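Periphilin-1 (Homo sapiens, PDB 6SWG) is a subunit of the HUSH complex, which silences transposable elements and some genes, with its C-terminal domain forming a helical hairpin that assembles with other chains. Local coordinates at residues B[58-61]-B[62-66]. Numbering follows the deposited sequence.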
loop_
_atom_site.group_PDB
_atom_site.type_symbol
_atom_site.label_atom_id
_atom_site.label_comp_id
_atom_site.label_asym_id
_atom_site.label_seq_id
_atom_site.Cartn_x
_atom_site.Cartn_y
_atom_site.Cartn_z
ATOM N N PRO B 58 -11.384 -11.517 12.596
ATOM C CA PRO B 58 -10.779 -11.119 13.881
ATOM C C PRO B 58 -10.039 -12.223 14.560
ATOM O O PRO B 58 -9.277 -11.933 15.504
ATOM C CB PRO B 58 -11.977 -10.667 14.721
ATOM C CG PRO B 58 -13.060 -10.363 13.724
ATOM C CD PRO B 58 -12.842 -11.361 12.579
ATOM N N SER B 59 -10.283 -13.495 14.194
ATOM C CA SER B 59 -9.524 -14.542 14.879
ATOM C C SER B 59 -8.048 -14.445 14.608
ATOM O O SER B 59 -7.287 -15.134 15.262
ATOM C CB SER B 59 -9.978 -15.977 14.475
ATOM O OG SER B 59 -9.743 -16.303 13.056
ATOM N N LEU B 60 -7.634 -13.621 13.670
ATOM C CA LEU B 60 -6.253 -13.463 13.279
ATOM C C LEU B 60 -5.560 -12.392 14.078
ATOM O O LEU B 60 -4.349 -12.212 13.923
ATOM C CB LEU B 60 -6.172 -13.164 11.781
ATOM C CG LEU B 60 -6.689 -14.413 11.019
ATOM C CD1 LEU B 60 -6.563 -14.139 9.499
ATOM C CD2 LEU B 60 -6.132 -15.818 11.440
ATOM N N GLU B 61 -6.313 -11.677 14.909
ATOM C CA GLU B 61 -5.792 -10.462 15.521
ATOM C C GLU B 61 -4.413 -10.676 16.127
ATOM O O GLU B 61 -3.480 -9.919 15.865
ATOM C CB GLU B 61 -6.768 -9.981 16.583
ATOM C CG GLU B 61 -6.278 -8.874 17.452
ATOM C CD GLU B 61 -7.402 -8.333 18.291
ATOM O OE1 GLU B 61 -8.357 -9.091 18.573
ATOM O OE2 GLU B 61 -7.342 -7.147 18.658
ATOM N N LYS B 62 -4.222 -11.748 16.859
ATOM C CA LYS B 62 -2.963 -11.818 17.574
ATOM C C LYS B 62 -1.795 -12.132 16.644
ATOM O O LYS B 62 -0.683 -11.639 16.862
ATOM C CB LYS B 62 -3.039 -12.817 18.729
ATOM C CG LYS B 62 -3.978 -12.389 19.875
ATOM C CD LYS B 62 -3.571 -11.065 20.564
ATOM C CE LYS B 62 -4.779 -10.369 21.231
ATOM N NZ LYS B 62 -5.367 -11.218 22.341
ATOM N N SER B 63 -1.972 -13.010 15.667
ATOM C CA SER B 63 -0.770 -13.348 14.912
ATOM C C SER B 63 -0.438 -12.245 13.911
ATOM O O SER B 63 0.737 -11.909 13.717
ATOM C CB SER B 63 -0.874 -14.716 14.237
ATOM O OG SER B 63 -2.151 -14.966 13.777
ATOM N N ILE B 64 -1.451 -11.598 13.363
ATOM C CA ILE B 64 -1.190 -10.511 12.441
ATOM C C ILE B 64 -0.508 -9.370 13.165
ATOM O O ILE B 64 0.541 -8.876 12.720
ATOM C CB ILE B 64 -2.509 -10.078 11.810
ATOM C CG1 ILE B 64 -2.933 -11.090 10.755
ATOM C CG2 ILE B 64 -2.413 -8.753 11.145
ATOM C CD1 ILE B 64 -4.324 -10.824 10.139
ATOM N N GLN B 65 -0.991 -9.036 14.366
ATOM C CA GLN B 65 -0.338 -7.983 15.132
ATOM C C GLN B 65 1.118 -8.331 15.307
ATOM O O GLN B 65 2.011 -7.505 15.078
ATOM C CB GLN B 65 -1.020 -7.783 16.484
ATOM C CG GLN B 65 -2.295 -6.936 16.466
ATOM C CD GLN B 65 -2.037 -5.493 15.984
ATOM O OE1 GLN B 65 -1.020 -4.879 16.320
ATOM N NE2 GLN B 65 -2.976 -4.943 15.234
ATOM N N PHE B 66 1.385 -9.585 15.637
ATOM C CA PHE B 66 2.768 -9.989 15.889
ATOM C C PHE B 66 3.624 -9.766 14.653
ATOM O O PHE B 66 4.691 -9.153 14.702
ATOM C CB PHE B 66 2.785 -11.456 16.310
ATOM C CG PHE B 66 4.143 -11.985 16.484
ATOM C CD1 PHE B 66 4.758 -12.675 15.452
ATOM C CD2 PHE B 66 4.840 -11.747 17.669
ATOM C CE1 PHE B 66 6.054 -13.141 15.601
ATOM C CE2 PHE B 66 6.136 -12.203 17.834
ATOM C CZ PHE B 66 6.753 -12.897 16.795
#
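Leu-60 and Ile-64 sit one turn apart where the chain winds into helix 61-93, and their side chains make the apolar, tightly packed part of this contact, with Ile-64 its buried residue. The delta methyl of Ile-64 reaches back over Leu-60, its CD1 lying 3.4 Å from Leu-60 CB. The two side chains pass each other at a slant. Ile-64 gets there with CG1 beside its backbone N and anti to the carbonyl carbon (chi1 -76°), and the chain straight beyond it. Ile-64 N also donates to Leu-60 O at 3.0 Å, almost linear at hydrogen (174°) and meeting the carbonyl nearly end-on. The next i to i+4 bond of the helix, Gln-65 N to Glu-61 O, also 3.0 Å, comes in tilted from the carbonyl plane. Before them, Glu-61 N bonds back to Pro-58 O, a tighter 3-10 turn that opens into the alpha-helix.

Lys-62 and the carboxylate of Glu-61 make up the loose, solvent side. The Glu-61 chain runs on extended beyond CG, while Lys-62 bends at chi2 and chi4. Their opposite charges stay apart, with Glu-61 OE1 5.3 Å from Lys-62 NZ, too far for a salt bridge, though a weak electrostatic attraction is plausible.

This is the turn of a helical hairpin. Ile-64 and Gln-65 pack on Val-50 of helix 23-56, and the side chains of Glu-61 and Gln-65 touch Ile-54 there. Leu-60, Ser-63 and Ile-64 meet Ser-63, Asp-57 and Leu-60 of a second periphilin subunit, respectively. An alanine in place of Ile-64 would keep the backbone bond but would probably strip Leu-60 CB of the methyl that packs on it and open a gap against Val-50 and Leu-60 of the second periphilin subunit. On the side of helix 23-56, Gln-65 OE1 adds a weak hydrogen bond to the backbone of another protein's chain.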